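Long-range contact in thiaminase-I (Naegleria gruberi, PDB 4HCW), which belongs to the type 1 thiaminase family, whose fold resembles that of the periplasmic binding proteins: residues V229-I241 against D294-K306. Residues are numbered along the deposited sequence; the frame is centred on the assembly and turned at random.
Sequences VGYSESMCEIKDI and DLLGLGLTLPANK
K239 and L298 meet where the helix 290-298 unwinds into a Schellman motif, and the loop that follows packs against the 3-10 segment 232-237. The long K239 side chain runs beside this helix end, its CD 4.0 Å from L298 O, while its NZ forms a salt bridge with D240 of its own segment. G299 brings its backbone close: G299 O lies 3.5 Å from E233 CA, and the 160° angle at the hydrogen supports a CA-H...O contact. The same oxygen has C236 CB at 3.4 Å, so it sits against the backbone of E233 and the first side-chain carbon of C236.

The positive phi of L300 (56°), together with the bonds T301 N to L296 O (2.9 Å) and a weak one from L300 N to G297 O, marks it as the C-prime residue. L296 O also accepts from G299 N, the two donors arriving on opposite faces of its carbonyl plane. L300, its side chain turned toward the 3-10 segment, is the residue most covered across the contact. Its CD1 end sits 3.4 Å from M235 O and also touches CB of both M235 and K239, with F318 and Y319 of helix 317-328 adding further packing. L300 O faces S232 OG at 3.1 Å. A chi1 of 51° tucks this hydroxyl between the two backbone branches and turns it to L300 O, with E233 OE1 just as near; which acceptor takes its single proton is not settled.

T301 meets E233 obliquely, OG1 lying 3.7 Å from E233 CG, and its backbone oxygen is hydrogen-bonded to Y319. L302 then pairs through its backbone with L118 of strand 110-125, linking this exit to the central mixed sheet, while its branch point, CG, rests 3.5 Å from S232 OG.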
loop_
_atom_site.group_PDB
_atom_site.type_symbol
_atom_site.label_atom_id
_atom_site.label_comp_id
_atom_site.label_asym_id
_atom_site.label_seq_id
_atom_site.Cartn_x
_atom_site.Cartn_y
_atom_site.Cartn_z
ATOM N N VAL A 229 -13.900 2.679 3.792
ATOM C CA VAL A 229 -12.688 1.870 3.770
ATOM C C VAL A 229 -11.936 2.068 2.459
ATOM O O VAL A 229 -12.518 1.986 1.377
ATOM C CB VAL A 229 -12.993 0.373 3.965
ATOM C CG1 VAL A 229 -11.698 -0.417 4.074
ATOM C CG2 VAL A 229 -13.848 0.161 5.204
ATOM N N GLY A 230 -10.639 2.336 2.566
ATOM C CA GLY A 230 -9.802 2.544 1.399
ATOM C C GLY A 230 -8.408 2.986 1.795
ATOM O O GLY A 230 -8.107 3.118 2.983
ATOM N N TYR A 231 -7.554 3.211 0.802
ATOM C CA TYR A 231 -6.198 3.673 1.062
ATOM C C TYR A 231 -6.228 5.103 1.589
ATOM O O TYR A 231 -7.159 5.856 1.305
ATOM C CB TYR A 231 -5.348 3.604 -0.207
ATOM C CG TYR A 231 -5.418 2.279 -0.930
ATOM C CD1 TYR A 231 -5.020 1.104 -0.307
ATOM C CD2 TYR A 231 -5.871 2.205 -2.241
ATOM C CE1 TYR A 231 -5.077 -0.109 -0.967
ATOM C CE2 TYR A 231 -5.932 0.997 -2.909
ATOM C CZ TYR A 231 -5.534 -0.157 -2.266
ATOM O OH TYR A 231 -5.593 -1.363 -2.928
ATOM N N SER A 232 -5.209 5.472 2.358
ATOM C CA SER A 232 -5.127 6.821 2.904
ATOM C C SER A 232 -4.946 7.856 1.797
ATOM O O SER A 232 -5.368 9.003 1.938
ATOM C CB SER A 232 -3.997 6.924 3.932
ATOM O OG SER A 232 -2.778 6.429 3.409
ATOM N N GLU A 233 -4.331 7.443 0.692
ATOM C CA GLU A 233 -4.117 8.331 -0.447
ATOM C C GLU A 233 -5.435 8.733 -1.103
ATOM O O GLU A 233 -5.504 9.742 -1.804
ATOM C CB GLU A 233 -3.204 7.677 -1.487
ATOM C CG GLU A 233 -1.884 7.168 -0.936
ATOM C CD GLU A 233 -1.945 5.705 -0.543
ATOM O OE1 GLU A 233 -1.830 5.406 0.665
ATOM O OE2 GLU A 233 -2.101 4.854 -1.444
ATOM N N SER A 234 -6.476 7.939 -0.876
ATOM C CA SER A 234 -7.783 8.211 -1.461
ATOM C C SER A 234 -8.569 9.217 -0.626
ATOM O O SER A 234 -9.671 9.618 -0.998
ATOM C CB SER A 234 -8.583 6.913 -1.614
ATOM O OG SER A 234 -8.733 6.254 -0.368
ATOM N N MET A 235 -7.991 9.625 0.498
ATOM C CA MET A 235 -8.655 10.549 1.407
ATOM C C MET A 235 -8.049 11.948 1.328
ATOM O O MET A 235 -8.431 12.840 2.085
ATOM C CB MET A 235 -8.563 10.029 2.842
ATOM C CG MET A 235 -9.029 8.593 3.013
ATOM S SD MET A 235 -8.620 7.923 4.636
ATOM C CE MET A 235 -9.277 6.263 4.493
ATOM N N CYS A 236 -7.108 12.135 0.408
ATOM C CA CYS A 236 -6.358 13.385 0.318
ATOM C C CYS A 236 -7.226 14.580 -0.068
ATOM O O CYS A 236 -6.935 15.715 0.306
ATOM C CB CYS A 236 -5.190 13.247 -0.664
ATOM S SG CYS A 236 -5.666 13.170 -2.407
ATOM N N GLU A 237 -8.294 14.323 -0.815
ATOM C CA GLU A 237 -9.155 15.396 -1.299
ATOM C C GLU A 237 -10.097 15.931 -0.221
ATOM O O GLU A 237 -10.875 16.854 -0.468
ATOM C CB GLU A 237 -9.943 14.941 -2.530
ATOM C CG GLU A 237 -9.512 15.630 -3.816
ATOM C CD GLU A 237 -9.909 14.854 -5.056
ATOM O OE1 GLU A 237 -10.061 13.618 -4.962
ATOM O OE2 GLU A 237 -10.067 15.481 -6.126
ATOM N N ILE A 238 -10.023 15.350 0.972
ATOM C CA ILE A 238 -10.816 15.815 2.105
ATOM C C ILE A 238 -9.986 15.837 3.385
ATOM O O ILE A 238 -10.522 15.679 4.482
ATOM C CB ILE A 238 -12.063 14.934 2.339
ATOM C CG1 ILE A 238 -11.662 13.464 2.481
ATOM C CG2 ILE A 238 -13.070 15.107 1.212
ATOM C CD1 ILE A 238 -12.814 12.550 2.837
ATOM N N LYS A 239 -8.680 16.039 3.243
ATOM C CA LYS A 239 -7.777 16.013 4.391
ATOM C C LYS A 239 -8.030 17.185 5.339
ATOM O O LYS A 239 -7.639 17.144 6.507
ATOM C CB LYS A 239 -6.313 15.991 3.938
ATOM C CG LYS A 239 -5.631 17.349 3.932
ATOM C CD LYS A 239 -4.149 17.219 3.621
ATOM C CE LYS A 239 -3.408 18.514 3.912
ATOM N NZ LYS A 239 -3.985 19.665 3.165
ATOM N N ASP A 240 -8.688 18.222 4.830
ATOM C CA ASP A 240 -9.041 19.382 5.640
ATOM C C ASP A 240 -10.255 19.078 6.510
ATOM O O ASP A 240 -10.270 19.380 7.703
ATOM C CB ASP A 240 -9.325 20.590 4.747
ATOM C CG ASP A 240 -8.121 21.002 3.924
ATOM O OD1 ASP A 240 -6.992 20.959 4.456
ATOM O OD2 ASP A 240 -8.304 21.365 2.743
ATOM N N ILE A 241 -11.270 18.473 5.899
ATOM C CA ILE A 241 -12.491 18.101 6.604
ATOM C C ILE A 241 -12.213 17.025 7.652
ATOM O O ILE A 241 -12.824 17.010 8.721
ATOM C CB ILE A 241 -13.570 17.613 5.617
ATOM C CG1 ILE A 241 -13.819 18.676 4.544
ATOM C CG2 ILE A 241 -14.860 17.275 6.346
ATOM C CD1 ILE A 241 -14.896 18.308 3.549
ATOM N N ASP A 294 7.005 16.378 2.909
ATOM C CA ASP A 294 5.931 17.354 3.052
ATOM C C ASP A 294 4.929 17.252 1.906
ATOM O O ASP A 294 3.724 17.399 2.109
ATOM C CB ASP A 294 6.492 18.777 3.143
ATOM C CG ASP A 294 7.168 19.055 4.474
ATOM O OD1 ASP A 294 6.739 18.474 5.494
ATOM O OD2 ASP A 294 8.127 19.854 4.501
ATOM N N LEU A 295 5.436 16.995 0.704
ATOM C CA LEU A 295 4.582 16.821 -0.464
ATOM C C LEU A 295 3.759 15.543 -0.350
ATOM O O LEU A 295 2.596 15.507 -0.751
ATOM C CB LEU A 295 5.414 16.807 -1.747
ATOM C CG LEU A 295 5.958 18.159 -2.212
ATOM C CD1 LEU A 295 6.959 17.969 -3.335
ATOM C CD2 LEU A 295 4.823 19.067 -2.656
ATOM N N LEU A 296 4.370 14.497 0.200
ATOM C CA LEU A 296 3.664 13.246 0.457
ATOM C C LEU A 296 2.529 13.472 1.447
ATOM O O LEU A 296 1.477 12.841 1.355
ATOM C CB LEU A 296 4.623 12.183 0.997
ATOM C CG LEU A 296 5.608 11.562 0.007
ATOM C CD1 LEU A 296 6.562 10.621 0.725
ATOM C CD2 LEU A 296 4.863 10.830 -1.096
ATOM N N GLY A 297 2.750 14.382 2.391
ATOM C CA GLY A 297 1.750 14.713 3.388
ATOM C C GLY A 297 0.530 15.388 2.792
ATOM O O GLY A 297 -0.567 15.299 3.341
ATOM N N LEU A 298 0.719 16.065 1.664
ATOM C CA LEU A 298 -0.381 16.750 0.995
ATOM C C LEU A 298 -1.327 15.754 0.334
ATOM O O LEU A 298 -2.505 16.044 0.125
ATOM C CB LEU A 298 0.153 17.739 -0.042
ATOM C CG LEU A 298 1.079 18.839 0.483
ATOM C CD1 LEU A 298 1.532 19.747 -0.651
ATOM C CD2 LEU A 298 0.395 19.642 1.579
ATOM N N GLY A 299 -0.803 14.577 0.008
ATOM C CA GLY A 299 -1.597 13.540 -0.625
ATOM C C GLY A 299 -1.951 12.418 0.330
ATOM O O GLY A 299 -2.460 11.377 -0.087
ATOM N N LEU A 300 -1.679 12.639 1.614
ATOM C CA LEU A 300 -1.926 11.649 2.661
ATOM C C LEU A 300 -1.236 10.317 2.383
ATOM O O LEU A 300 -1.734 9.256 2.762
ATOM C CB LEU A 300 -3.426 11.439 2.886
ATOM C CG LEU A 300 -4.171 12.600 3.544
ATOM C CD1 LEU A 300 -5.620 12.228 3.806
ATOM C CD2 LEU A 300 -3.481 13.012 4.835
ATOM N N THR A 301 -0.092 10.380 1.714
ATOM C CA THR A 301 0.710 9.193 1.463
ATOM C C THR A 301 1.588 8.934 2.679
ATOM O O THR A 301 2.154 9.865 3.252
ATOM C CB THR A 301 1.586 9.359 0.207
ATOM O OG1 THR A 301 0.760 9.702 -0.913
ATOM C CG2 THR A 301 2.340 8.074 -0.099
ATOM N N LEU A 302 1.692 7.673 3.082
ATOM C CA LEU A 302 2.431 7.325 4.286
ATOM C C LEU A 302 3.841 6.846 3.970
ATOM O O LEU A 302 4.023 5.925 3.175
ATOM C CB LEU A 302 1.691 6.240 5.070
ATOM C CG LEU A 302 0.180 6.407 5.230
ATOM C CD1 LEU A 302 -0.399 5.246 6.020
ATOM C CD2 LEU A 302 -0.150 7.732 5.894
ATOM N N PRO A 303 4.847 7.481 4.589
ATOM C CA PRO A 303 6.223 6.981 4.523
ATOM C C PRO A 303 6.322 5.655 5.267
ATOM O O PRO A 303 5.479 5.370 6.118
ATOM C CB PRO A 303 7.023 8.061 5.256
ATOM C CG PRO A 303 6.176 9.287 5.176
ATOM C CD PRO A 303 4.768 8.788 5.260
ATOM N N ALA A 304 7.337 4.857 4.954
ATOM C CA ALA A 304 7.467 3.529 5.544
ATOM C C ALA A 304 8.304 3.532 6.821
ATOM O O ALA A 304 8.168 2.644 7.663
ATOM C CB ALA A 304 8.046 2.558 4.530
ATOM N N ASN A 305 9.169 4.531 6.960
ATOM C CA ASN A 305 10.045 4.631 8.124
ATOM C C ASN A 305 9.420 5.444 9.252
ATOM O O ASN A 305 8.582 6.312 9.009
ATOM C CB ASN A 305 11.394 5.232 7.726
ATOM C CG ASN A 305 11.262 6.622 7.133
ATOM O OD1 ASN A 305 10.245 6.957 6.525
ATOM N ND2 ASN A 305 12.294 7.439 7.307
ATOM N N LYS A 306 9.833 5.158 10.485
ATOM C CA LYS A 306 9.320 5.875 11.649
ATOM C C LYS A 306 9.686 7.353 11.600
ATOM O O LYS A 306 8.900 8.206 12.014
ATOM C CB LYS A 306 9.834 5.251 12.950
ATOM C CG LYS A 306 9.124 3.970 13.353
#